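PDB 2QY1: pectate lyase II from Xanthomonas campestris pv. campestris, which probably cleaves pectate, the de-esterified polygalacturonate of plant cell walls, by beta-elimination, as a secreted member of polysaccharide lyase family 1. Local coordinates for residues 3-7 with 162-166; 114-120 with 153-159; 189-195 with 212-217. The protein carries 2 engineered substitutions. One frame throughout, in Å; residues are numbered along the deposited sequence.

Interaction 1: 3-7 with 162-166; sequences VGYGA and HHVTV
Near the N-terminus, residues 3-7 lie as an irregular loop with a type I beta turn against the outside of the right-handed parallel beta-helix, beside strand 164-174. Val3 is extended and turns its side chain away, but its carbonyl O accepts a 2.8 Å hydrogen bond from Thr165 OG1. Gly4 opens the turn, which Ala7 N closes on Gly4 O at 2.9 Å. Gly4's phi of 113° and psi of -155° suit glycine, and a CB here would strike Thr165 OG1. Tyr5 (phi -63°, psi -24°; chi1 m) sits nearest His163, with CA atoms 4.6 Å apart. Tyr5 CB rests 3.7 Å from Val164 O, and the ring leads off beside His163, the two planes at 80° and the centroids 5.8 Å apart; Tyr304 meets the tyrosine edge-to-face. Gly6 has its CA 4.0 Å from Val164 CA, and a CB here would collide with Thr165 N. On the other segment, His163 has positive phi (61°) at the corner between two faces of the helix, and from there Val164 and Thr165 run extended, Val164 turned inward onto Met157. Thr165, chi1 m, points at the turn, and its OG1 also receives Gly6 N at 2.9 Å.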
ATOM      1  N   VAL A   3      -4.770  11.666   7.437  1.00 23.23           N
ATOM      2  CA  VAL A   3      -4.001  12.842   7.047  1.00 22.69           C
ATOM      3  C   VAL A   3      -3.491  12.634   5.622  1.00 22.43           C
ATOM      4  O   VAL A   3      -3.015  11.555   5.281  1.00 22.31           O
ATOM      5  CB  VAL A   3      -2.818  13.097   8.020  1.00 22.65           C
ATOM      6  CG1 VAL A   3      -1.960  14.271   7.550  1.00 22.63           C
ATOM      7  CG2 VAL A   3      -3.332  13.351   9.434  1.00 22.39           C
ATOM      8  N   GLY A   4      -3.603  13.661   4.788  1.00 22.20           N
ATOM      9  CA  GLY A   4      -3.107  13.573   3.418  1.00 21.95           C
ATOM     10  C   GLY A   4      -4.219  13.605   2.391  1.00 21.94           C
ATOM     11  O   GLY A   4      -5.299  14.132   2.657  1.00 21.50           O
ATOM     12  N   TYR A   5      -3.958  13.033   1.217  1.00 21.85           N
ATOM     13  CA  TYR A   5      -4.941  13.030   0.131  1.00 22.00           C
ATOM     14  C   TYR A   5      -6.224  12.262   0.473  1.00 22.11           C
ATOM     15  O   TYR A   5      -7.281  12.523  -0.107  1.00 22.00           O
ATOM     16  CB  TYR A   5      -4.329  12.499  -1.165  1.00 21.99           C
ATOM     17  CG  TYR A   5      -3.452  13.488  -1.912  1.00 22.01           C
ATOM     18  CD1 TYR A   5      -3.971  14.695  -2.388  1.00 21.92           C
ATOM     19  CD2 TYR A   5      -2.113  13.201  -2.173  1.00 21.76           C
ATOM     20  CE1 TYR A   5      -3.169  15.601  -3.085  1.00 22.43           C
ATOM     21  CE2 TYR A   5      -1.304  14.099  -2.874  1.00 22.42           C
ATOM     22  CZ  TYR A   5      -1.838  15.294  -3.324  1.00 22.16           C
ATOM     23  OH  TYR A   5      -1.043  16.180  -4.016  1.00 22.55           O
ATOM     24  N   GLY A   6      -6.125  11.327   1.418  1.00 22.12           N
ATOM     25  CA  GLY A   6      -7.293  10.583   1.896  1.00 22.17           C
ATOM     26  C   GLY A   6      -8.035  11.265   3.036  1.00 22.18           C
ATOM     27  O   GLY A   6      -8.938  10.673   3.629  1.00 22.24           O
ATOM     28  N   ALA A   7      -7.665  12.512   3.342  1.00 22.18           N
ATOM     29  CA  ALA A   7      -8.292  13.262   4.435  1.00 22.20           C
ATOM     30  C   ALA A   7      -9.792  13.429   4.213  1.00 22.31           C
ATOM     31  O   ALA A   7     -10.245  13.634   3.088  1.00 22.21           O
ATOM     32  CB  ALA A   7      -7.627  14.618   4.615  1.00 22.34           C
ATOM     33  N   HIS A 162      -8.040   7.689  -6.871  1.00 20.51           N
ATOM     34  CA  HIS A 162      -7.521   8.993  -6.461  1.00 20.37           C
ATOM     35  C   HIS A 162      -7.921   9.393  -5.047  1.00 20.29           C
ATOM     36  O   HIS A 162      -8.943   8.944  -4.536  1.00 20.12           O
ATOM     37  CB  HIS A 162      -7.918  10.080  -7.466  1.00 20.25           C
ATOM     38  CG  HIS A 162      -9.397  10.275  -7.605  1.00 20.40           C
ATOM     39  ND1 HIS A 162     -10.082  11.269  -6.942  1.00 20.68           N
ATOM     40  CD2 HIS A 162     -10.317   9.613  -8.344  1.00 20.52           C
ATOM     41  CE1 HIS A 162     -11.362  11.210  -7.264  1.00 20.80           C
ATOM     42  NE2 HIS A 162     -11.531  10.212  -8.113  1.00 20.76           N
ATOM     43  N   HIS A 163      -7.093  10.244  -4.437  1.00 20.30           N
ATOM     44  CA  HIS A 163      -7.310  10.771  -3.082  1.00 20.27           C
ATOM     45  C   HIS A 163      -7.340   9.687  -2.012  1.00 20.21           C
ATOM     46  O   HIS A 163      -8.390   9.344  -1.452  1.00 20.13           O
ATOM     47  CB  HIS A 163      -8.519  11.706  -3.040  1.00 20.36           C
ATOM     48  CG  HIS A 163      -8.306  12.968  -3.813  1.00 20.93           C
ATOM     49  ND1 HIS A 163      -8.678  13.104  -5.133  1.00 21.21           N
ATOM     50  CD2 HIS A 163      -7.714  14.136  -3.466  1.00 21.50           C
ATOM     51  CE1 HIS A 163      -8.346  14.310  -5.559  1.00 21.84           C
ATOM     52  NE2 HIS A 163      -7.756  14.954  -4.568  1.00 21.46           N
ATOM     53  N   VAL A 164      -6.148   9.163  -1.743  1.00 20.15           N
ATOM     54  CA  VAL A 164      -5.943   8.013  -0.874  1.00 19.92           C
ATOM     55  C   VAL A 164      -4.827   8.314   0.118  1.00 19.91           C
ATOM     56  O   VAL A 164      -3.807   8.908  -0.244  1.00 19.90           O
ATOM     57  CB  VAL A 164      -5.568   6.753  -1.708  1.00 19.98           C
ATOM     58  CG1 VAL A 164      -5.238   5.562  -0.813  1.00 19.61           C
ATOM     59  CG2 VAL A 164      -6.701   6.394  -2.675  1.00 19.74           C
ATOM     60  N   THR A 165      -5.036   7.920   1.372  1.00 19.90           N
ATOM     61  CA  THR A 165      -3.973   7.918   2.368  1.00 19.80           C
ATOM     62  C   THR A 165      -3.629   6.482   2.754  1.00 19.78           C
ATOM     63  O   THR A 165      -4.500   5.700   3.140  1.00 19.54           O
ATOM     64  CB  THR A 165      -4.332   8.753   3.618  1.00 19.86           C
ATOM     65  OG1 THR A 165      -4.292  10.144   3.287  1.00 20.76           O
ATOM     66  CG2 THR A 165      -3.341   8.496   4.754  1.00 19.54           C
ATOM     67  N   VAL A 166      -2.347   6.157   2.618  1.00 19.62           N
ATOM     68  CA  VAL A 166      -1.796   4.871   3.010  1.00 19.70           C
ATOM     69  C   VAL A 166      -0.869   5.172   4.189  1.00 19.60           C
ATOM     70  O   VAL A 166       0.260   5.627   3.994  1.00 19.65           O
ATOM     71  CB  VAL A 166      -1.008   4.227   1.831  1.00 19.56           C
ATOM     72  CG1 VAL A 166      -0.363   2.916   2.243  1.00 19.75           C
ATOM     73  CG2 VAL A 166      -1.920   4.021   0.617  1.00 19.73           C
TER

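Interaction 2: 114-120 with 153-159; sequences DSISLEG and GGIDMKK
Six backbone hydrogen bonds join residues 114-120 to 153-159 in parallel register, Ile116 beside Ile155. Ser115 N donates to Gly153 O (3.0 Å), Ile116 N to Gly154 O (2.9 Å), Asp156 N to Ile116 O (2.8 Å), Leu118 N to Asp156 O (2.8 Å), Lys158 N to Leu118 O (3.1 Å) and Gly120 N to Lys158 O (3.1 Å). The strand axes, 10° from parallel, approach to 4.6 Å. One water, 2.6 Å from both Asp114 OD1 and Asp156 OD2, bridges these oxygens, themselves 3.2 Å apart; Asp156 OD1 takes Leu179 N. The two strands are neighbours in one parallel sheet of the beta-helix, on successive coils. Ser117 OG donates to Glu119 OE2 at 2.8 Å, and the glutamate is salt-bridged to Arg89; Lys158 NZ stays 4.0 Å from Glu119 OE1. Ile116, Leu118, Ile155 and Met157 share the inward face, packing Leu118 CB against Met157 CB at 3.8 Å and Ile116 CD1 against Ile155 CG1 at 4.4 Å, with chi1 m except for Met157 (p).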
ATOM      1  N   ASP A 114      -3.587 -10.720  -4.093  0.50 23.50           N
ATOM      2  CA  ASP A 114      -3.498  -9.311  -3.710  0.50 23.57           C
ATOM      3  C   ASP A 114      -4.060  -9.109  -2.308  0.50 23.44           C
ATOM      4  O   ASP A 114      -5.145  -9.596  -1.990  0.50 23.43           O
ATOM      5  CB  ASP A 114      -4.225  -8.412  -4.718  0.50 23.66           C
ATOM      6  CG  ASP A 114      -3.548  -7.056  -4.895  0.50 23.72           C
ATOM      7  OD1 ASP A 114      -3.440  -6.599  -6.055  0.50 24.08           O
ATOM      8  OD2 ASP A 114      -3.125  -6.446  -3.888  0.50 23.17           O
ATOM      9  N   SER A 115      -3.302  -8.401  -1.478  1.00 23.49           N
ATOM     10  CA  SER A 115      -3.660  -8.175  -0.078  1.00 23.30           C
ATOM     11  C   SER A 115      -4.703  -7.070   0.057  1.00 22.83           C
ATOM     12  O   SER A 115      -5.800  -7.302   0.558  1.00 22.45           O
ATOM     13  CB  SER A 115      -2.420  -7.868   0.764  1.00 23.46           C
ATOM     14  OG  SER A 115      -1.555  -8.989   0.826  1.00 24.66           O
ATOM     15  N   ILE A 116      -4.346  -5.869  -0.381  1.00 22.43           N
ATOM     16  CA  ILE A 116      -5.279  -4.748  -0.409  1.00 22.16           C
ATOM     17  C   ILE A 116      -5.172  -4.106  -1.787  1.00 22.25           C
ATOM     18  O   ILE A 116      -4.123  -3.567  -2.149  1.00 22.42           O
ATOM     19  CB  ILE A 116      -4.995  -3.726   0.724  1.00 22.16           C
ATOM     20  CG1 ILE A 116      -5.180  -4.385   2.100  1.00 21.98           C
ATOM     21  CG2 ILE A 116      -5.887  -2.487   0.580  1.00 22.00           C
ATOM     22  CD1 ILE A 116      -4.627  -3.578   3.277  1.00 22.29           C
ATOM     23  N   SER A 117      -6.250  -4.192  -2.558  1.00 21.82           N
ATOM     24  CA  SER A 117      -6.241  -3.720  -3.935  1.00 21.91           C
ATOM     25  C   SER A 117      -7.369  -2.738  -4.200  1.00 21.74           C
ATOM     26  O   SER A 117      -8.532  -3.022  -3.911  1.00 21.74           O
ATOM     27  CB  SER A 117      -6.341  -4.900  -4.906  1.00 22.10           C
ATOM     28  OG  SER A 117      -6.458  -4.449  -6.245  1.00 22.73           O
ATOM     29  N   LEU A 118      -7.007  -1.588  -4.758  1.00 21.25           N
ATOM     30  CA  LEU A 118      -7.963  -0.565  -5.148  1.00 21.00           C
ATOM     31  C   LEU A 118      -7.910  -0.426  -6.662  1.00 21.32           C
ATOM     32  O   LEU A 118      -6.835  -0.252  -7.231  1.00 21.17           O
ATOM     33  CB  LEU A 118      -7.609   0.771  -4.481  1.00 20.73           C
ATOM     34  CG  LEU A 118      -7.193   0.760  -3.003  1.00 20.32           C
ATOM     35  CD1 LEU A 118      -6.758   2.157  -2.551  1.00 20.42           C
ATOM     36  CD2 LEU A 118      -8.306   0.221  -2.105  1.00 19.16           C
ATOM     37  N   GLU A 119      -9.060  -0.510  -7.324  1.00 21.66           N
ATOM     38  CA  GLU A 119      -9.054  -0.498  -8.788  1.00 22.61           C
ATOM     39  C   GLU A 119     -10.228   0.206  -9.449  1.00 22.11           C
ATOM     40  O   GLU A 119     -11.395  -0.086  -9.172  1.00 21.84           O
ATOM     41  CB  GLU A 119      -8.890  -1.917  -9.357  1.00 22.70           C
ATOM     42  CG  GLU A 119      -9.447  -3.026  -8.478  1.00 24.34           C
ATOM     43  CD  GLU A 119      -8.964  -4.398  -8.898  1.00 24.54           C
ATOM     44  OE1 GLU A 119      -9.102  -4.737 -10.091  1.00 26.84           O
ATOM     45  OE2 GLU A 119      -8.453  -5.138  -8.028  1.00 27.56           O
ATOM     46  N   GLY A 120      -9.895   1.135 -10.340  1.00 21.77           N
ATOM     47  CA  GLY A 120     -10.881   1.730 -11.222  1.00 21.54           C
ATOM     48  C   GLY A 120     -11.249   0.753 -12.322  1.00 21.54           C
ATOM     49  O   GLY A 120     -10.475  -0.154 -12.646  1.00 21.25           O
ATOM     50  N   GLY A 153       0.566  -8.433  -4.886  1.00 23.75           N
ATOM     51  CA  GLY A 153       0.762  -7.092  -4.345  1.00 23.69           C
ATOM     52  C   GLY A 153       0.339  -6.930  -2.904  1.00 23.56           C
ATOM     53  O   GLY A 153      -0.498  -7.681  -2.402  1.00 23.53           O
ATOM     54  N   GLY A 154       0.932  -5.947  -2.233  1.00 23.52           N
ATOM     55  CA  GLY A 154       0.624  -5.680  -0.832  1.00 23.34           C
ATOM     56  C   GLY A 154      -0.489  -4.660  -0.721  1.00 23.50           C
ATOM     57  O   GLY A 154      -1.619  -4.998  -0.360  1.00 23.84           O
ATOM     58  N   ILE A 155      -0.164  -3.408  -1.034  1.00 22.63           N
ATOM     59  CA  ILE A 155      -1.139  -2.328  -0.996  1.00 22.12           C
ATOM     60  C   ILE A 155      -1.118  -1.635  -2.355  1.00 21.91           C
ATOM     61  O   ILE A 155      -0.275  -0.774  -2.617  1.00 21.42           O
ATOM     62  CB  ILE A 155      -0.861  -1.350   0.178  1.00 22.03           C
ATOM     63  CG1 ILE A 155      -0.914  -2.110   1.512  1.00 21.79           C
ATOM     64  CG2 ILE A 155      -1.869  -0.192   0.170  1.00 22.42           C
ATOM     65  CD1 ILE A 155      -0.160  -1.459   2.644  1.00 22.83           C
ATOM     66  N   ASP A 156      -2.050  -2.037  -3.216  1.00 21.85           N
ATOM     67  CA  ASP A 156      -2.031  -1.654  -4.629  1.00 21.92           C
ATOM     68  C   ASP A 156      -3.199  -0.773  -5.038  1.00 22.03           C
ATOM     69  O   ASP A 156      -4.296  -0.884  -4.485  1.00 21.78           O
ATOM     70  CB  ASP A 156      -2.047  -2.905  -5.514  1.00 22.00           C
ATOM     71  CG  ASP A 156      -0.781  -3.729  -5.399  1.00 22.27           C
ATOM     72  OD1 ASP A 156       0.215  -3.253  -4.815  1.00 21.71           O
ATOM     73  OD2 ASP A 156      -0.785  -4.860  -5.916  1.00 23.45           O
ATOM     74  N   MET A 157      -2.951   0.094  -6.018  1.00 22.01           N
ATOM     75  CA  MET A 157      -4.021   0.809  -6.708  1.00 22.55           C
ATOM     76  C   MET A 157      -3.687   1.014  -8.190  1.00 22.44           C
ATOM     77  O   MET A 157      -2.518   1.110  -8.571  1.00 22.21           O
ATOM     78  CB  MET A 157      -4.383   2.128  -6.003  1.00 22.42           C
ATOM     79  CG  MET A 157      -3.302   3.200  -5.988  1.00 23.10           C
ATOM     80  SD  MET A 157      -3.607   4.454  -4.715  1.00 23.84           S
ATOM     81  CE  MET A 157      -3.023   3.617  -3.251  1.00 23.70           C
ATOM     82  N   LYS A 158      -4.724   1.060  -9.020  1.00 22.49           N
ATOM     83  CA  LYS A 158      -4.546   1.182 -10.463  1.00 22.91           C
ATOM     84  C   LYS A 158      -5.771   1.792 -11.137  1.00 22.65           C
ATOM     85  O   LYS A 158      -6.848   1.865 -10.541  1.00 22.71           O
ATOM     86  CB  LYS A 158      -4.238  -0.188 -11.083  1.00 22.72           C
ATOM     87  CG  LYS A 158      -5.350  -1.216 -10.921  1.00 23.68           C
ATOM     88  CD  LYS A 158      -5.007  -2.516 -11.627  1.00 23.97           C
ATOM     89  CE  LYS A 158      -5.936  -3.637 -11.189  1.00 25.73           C
ATOM     90  NZ  LYS A 158      -5.387  -4.972 -11.561  1.00 26.66           N
ATOM     91  N   LYS A 159      -5.584   2.227 -12.380  1.00 22.52           N
ATOM     92  CA  LYS A 159      -6.677   2.683 -13.243  1.00 22.69           C
ATOM     93  C   LYS A 159      -7.444   3.897 -12.700  1.00 22.16           C
ATOM     94  O   LYS A 159      -8.658   4.009 -12.870  1.00 22.15           O
ATOM     95  CB  LYS A 159      -7.615   1.517 -13.603  1.00 22.57           C
ATOM     96  CG  LYS A 159      -6.943   0.417 -14.437  1.00 23.33           C
ATOM     97  CD  LYS A 159      -7.912  -0.708 -14.803  1.00 23.89           C
ATOM     98  CE  LYS A 159      -8.031  -1.729 -13.677  1.00 27.00           C
ATOM     99  NZ  LYS A 159      -9.240  -2.604 -13.813  1.00 28.78           N
TER
HETATM  100  O   HOH W   1      -2.116  -5.575  -8.029  1.00 35.12           O

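Interaction 3: 189-195 with 212-217; sequences NSAARTT and RFGLSH. Engineered in segment 212-217: Phe213 (natural residue Arg).
Leu215 N donates a hydrogen bond to Ala192 O (3.0 Å), starting a parallel pairing of strands 193-195 and 215-217. Thr194 N donates to Leu215 O (3.2 Å) and His217 N to Thr194 O (2.9 Å), setting Arg193 beside Leu215, Thr194 beside Ser216 and Thr195 beside His217, with axes 4.7 Å apart and 12° from parallel. Leu215 O also accepts a water at 2.7 Å, which lies 2.8 Å from Thr194 OG1, itself hydrogen-bonded to Asn180. The two strands lie on successive coils of the parallel beta-helix; the first follows the 3-10 segment 189-191, closed by Ala192 N to Asn189 O (3.1 Å), the second Phe213 and Gly214, both with positive phi. Arg193, chi1 and chi2 m, folds back and NH1 donates to Ser190 O (2.9 Å) and Ala192 O (3.0 Å), with Leu215 CD1 over one guanidinium face. Gly214 has no room for a CB beside Asn189 O and Ala192 O. Engineered Phe213 (natural Arg) puts CB 3.5 Å from Asn189 O. Thr195 OG1 is hydrogen-bonded to Tyr5 N and Tyr304, His217 to Tyr304 and Glu242, Ser216 OG to Gln211, and Arg212 to Gly181 O and salt-bridged to Asp184.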
ATOM      1  N   ASN A 189      -4.275   6.777 -14.607  1.00 22.32           N
ATOM      2  CA  ASN A 189      -3.599   6.931 -13.321  1.00 22.09           C
ATOM      3  C   ASN A 189      -2.925   8.294 -13.128  1.00 22.01           C
ATOM      4  O   ASN A 189      -2.300   8.543 -12.094  1.00 22.11           O
ATOM      5  CB  ASN A 189      -2.595   5.799 -13.094  1.00 21.90           C
ATOM      6  CG  ASN A 189      -2.542   5.357 -11.649  1.00 21.74           C
ATOM      7  OD1 ASN A 189      -1.502   5.440 -10.996  1.00 21.76           O
ATOM      8  ND2 ASN A 189      -3.676   4.895 -11.133  1.00 20.46           N
ATOM      9  N   SER A 190      -3.055   9.170 -14.122  1.00 21.95           N
ATOM     10  CA  SER A 190      -2.603  10.554 -14.000  1.00 21.90           C
ATOM     11  C   SER A 190      -3.421  11.297 -12.944  1.00 21.68           C
ATOM     12  O   SER A 190      -2.986  12.324 -12.416  1.00 21.69           O
ATOM     13  CB  SER A 190      -2.694  11.276 -15.348  1.00 21.99           C
ATOM     14  OG  SER A 190      -4.038  11.387 -15.778  1.00 22.30           O
ATOM     15  N   ALA A 191      -4.604  10.759 -12.647  1.00 21.45           N
ATOM     16  CA  ALA A 191      -5.511  11.321 -11.646  1.00 21.24           C
ATOM     17  C   ALA A 191      -5.142  10.927 -10.212  1.00 21.05           C
ATOM     18  O   ALA A 191      -5.649  11.516  -9.255  1.00 20.90           O
ATOM     19  CB  ALA A 191      -6.948  10.912 -11.954  1.00 21.28           C
ATOM     20  N   ALA A 192      -4.268   9.930 -10.071  1.00 20.71           N
ATOM     21  CA  ALA A 192      -3.859   9.432  -8.757  1.00 20.52           C
ATOM     22  C   ALA A 192      -3.246  10.522  -7.880  1.00 20.29           C
ATOM     23  O   ALA A 192      -2.364  11.268  -8.314  1.00 20.27           O
ATOM     24  CB  ALA A 192      -2.900   8.255  -8.897  1.00 20.51           C
ATOM     25  N   ARG A 193      -3.753  10.612  -6.654  1.00 19.94           N
ATOM     26  CA  ARG A 193      -3.242  11.525  -5.642  1.00 19.65           C
ATOM     27  C   ARG A 193      -3.145  10.716  -4.358  1.00 19.60           C
ATOM     28  O   ARG A 193      -4.163  10.407  -3.737  1.00 19.57           O
ATOM     29  CB  ARG A 193      -4.188  12.719  -5.454  1.00 19.59           C
ATOM     30  CG  ARG A 193      -4.430  13.580  -6.701  1.00 19.26           C
ATOM     31  CD  ARG A 193      -3.186  14.356  -7.108  1.00 18.97           C
ATOM     32  NE  ARG A 193      -3.443  15.265  -8.225  1.00 18.30           N
ATOM     33  CZ  ARG A 193      -3.318  14.939  -9.510  1.00 18.11           C
ATOM     34  NH1 ARG A 193      -2.940  13.715  -9.862  1.00 17.32           N
ATOM     35  NH2 ARG A 193      -3.574  15.843 -10.447  1.00 17.95           N
ATOM     36  N   THR A 194      -1.921  10.365  -3.972  1.00 19.49           N
ATOM     37  CA  THR A 194      -1.699   9.413  -2.887  1.00 19.18           C
ATOM     38  C   THR A 194      -0.701   9.928  -1.858  1.00 19.31           C
ATOM     39  O   THR A 194       0.383  10.405  -2.206  1.00 19.20           O
ATOM     40  CB  THR A 194      -1.191   8.057  -3.430  1.00 19.25           C
ATOM     41  OG1 THR A 194      -1.872   7.740  -4.650  1.00 19.26           O
ATOM     42  CG2 THR A 194      -1.418   6.940  -2.413  1.00 18.66           C
ATOM     43  N   THR A 195      -1.071   9.817  -0.586  1.00 19.11           N
ATOM     44  CA  THR A 195      -0.148  10.101   0.499  1.00 19.17           C
ATOM     45  C   THR A 195       0.243   8.794   1.186  1.00 19.20           C
ATOM     46  O   THR A 195      -0.615   8.081   1.702  1.00 19.34           O
ATOM     47  CB  THR A 195      -0.757  11.079   1.525  1.00 19.10           C
ATOM     48  OG1 THR A 195      -1.261  12.237   0.847  1.00 19.31           O
ATOM     49  CG2 THR A 195       0.291  11.503   2.547  1.00 19.45           C
ATOM     50  N   ARG A 212       3.395   4.935 -11.146  1.00 20.64           N
ATOM     51  CA  ARG A 212       3.241   5.325 -12.544  1.00 20.70           C
ATOM     52  C   ARG A 212       2.222   6.454 -12.633  1.00 20.67           C
ATOM     53  O   ARG A 212       1.083   6.299 -12.177  1.00 20.64           O
ATOM     54  CB  ARG A 212       2.759   4.147 -13.386  1.00 20.76           C
ATOM     55  CG  ARG A 212       3.784   3.074 -13.687  1.00 20.81           C
ATOM     56  CD  ARG A 212       3.141   2.057 -14.609  1.00 20.65           C
ATOM     57  NE  ARG A 212       4.039   1.004 -15.078  1.00 20.55           N
ATOM     58  CZ  ARG A 212       4.129  -0.208 -14.536  1.00 20.30           C
ATOM     59  NH1 ARG A 212       3.390  -0.534 -13.484  1.00 19.44           N
ATOM     60  NH2 ARG A 212       4.964  -1.100 -15.049  1.00 20.72           N
ATOM     61  N   PHE A 213       2.633   7.581 -13.223  1.00 20.58           N
ATOM     62  CA  PHE A 213       1.779   8.773 -13.392  1.00 20.54           C
ATOM     63  C   PHE A 213       1.383   9.397 -12.048  1.00 20.45           C
ATOM     64  O   PHE A 213       1.793   8.922 -10.984  1.00 20.33           O
ATOM     65  CB  PHE A 213       0.509   8.459 -14.209  1.00 20.65           C
ATOM     66  CG  PHE A 213       0.762   7.728 -15.501  1.00 20.80           C
ATOM     67  CD1 PHE A 213       1.067   8.427 -16.664  1.00 20.93           C
ATOM     68  CD2 PHE A 213       0.665   6.338 -15.560  1.00 20.93           C
ATOM     69  CE1 PHE A 213       1.296   7.753 -17.864  1.00 21.17           C
ATOM     70  CE2 PHE A 213       0.888   5.655 -16.756  1.00 21.11           C
ATOM     71  CZ  PHE A 213       1.204   6.366 -17.911  1.00 21.01           C
ATOM     72  N   GLY A 214       0.593  10.468 -12.112  1.00 20.39           N
ATOM     73  CA  GLY A 214      -0.006  11.077 -10.925  1.00 20.30           C
ATOM     74  C   GLY A 214       0.960  11.778  -9.988  1.00 20.32           C
ATOM     75  O   GLY A 214       2.140  11.961 -10.305  1.00 20.13           O
ATOM     76  N   LEU A 215       0.443  12.178  -8.829  1.00 20.10           N
ATOM     77  CA  LEU A 215       1.241  12.843  -7.808  1.00 20.09           C
ATOM     78  C   LEU A 215       1.167  12.067  -6.508  1.00 20.15           C
ATOM     79  O   LEU A 215       0.114  11.531  -6.154  1.00 20.02           O
ATOM     80  CB  LEU A 215       0.753  14.279  -7.579  1.00 20.16           C
ATOM     81  CG  LEU A 215       0.673  15.219  -8.788  1.00 20.21           C
ATOM     82  CD1 LEU A 215      -0.040  16.509  -8.410  1.00 20.44           C
ATOM     83  CD2 LEU A 215       2.054  15.511  -9.364  1.00 20.16           C
ATOM     84  N   SER A 216       2.291  12.003  -5.803  1.00 20.04           N
ATOM     85  CA  SER A 216       2.325  11.361  -4.499  1.00 19.99           C
ATOM     86  C   SER A 216       3.106  12.184  -3.485  1.00 19.91           C
ATOM     87  O   SER A 216       3.962  13.004  -3.842  1.00 19.92           O
ATOM     88  CB  SER A 216       2.897   9.942  -4.596  1.00 19.91           C
ATOM     89  OG  SER A 216       4.304   9.966  -4.757  1.00 20.43           O
ATOM     90  N   HIS A 217       2.783  11.961  -2.218  1.00 19.58           N
ATOM     91  CA  HIS A 217       3.518  12.541  -1.113  1.00 19.56           C
ATOM     92  C   HIS A 217       3.925  11.385  -0.206  1.00 19.46           C
ATOM     93  O   HIS A 217       3.080  10.731   0.404  1.00 19.40           O
ATOM     94  CB  HIS A 217       2.647  13.561  -0.381  1.00 19.38           C
ATOM     95  CG  HIS A 217       3.361  14.317   0.696  1.00 20.02           C
ATOM     96  ND1 HIS A 217       2.697  14.893   1.756  1.00 20.38           N
ATOM     97  CD2 HIS A 217       4.674  14.593   0.881  1.00 20.44           C
ATOM     98  CE1 HIS A 217       3.568  15.498   2.544  1.00 20.36           C
ATOM     99  NE2 HIS A 217       4.776  15.326   2.038  1.00 20.64           N
TER
HETATM  100  O   HOH W   2      -0.401   8.950  -6.660  1.00 21.06           O

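Overall arrangement
All three contacts belong to one beta-helix. Along the chain, interaction 2 is nested within the loop that interaction 1 closes, and interaction 3 follows both. Interactions 1 and 3, with centres about 10 Å apart, meet on one sheet, where strands 164-174 and 193-202 are neighbours: Val166 N probably hydrogen-bonds to Thr195 O. Interaction 2 lies on the separate four-stranded parallel sheet, its centre about 15 Å from that of interaction 1 and 14 Å from that of interaction 3. Across the interior, Val164 and Val166 pack on Met157, Ile155 and Leu118, so the N-terminal loop lies outside a wall whose inner side faces the strands of interaction 2.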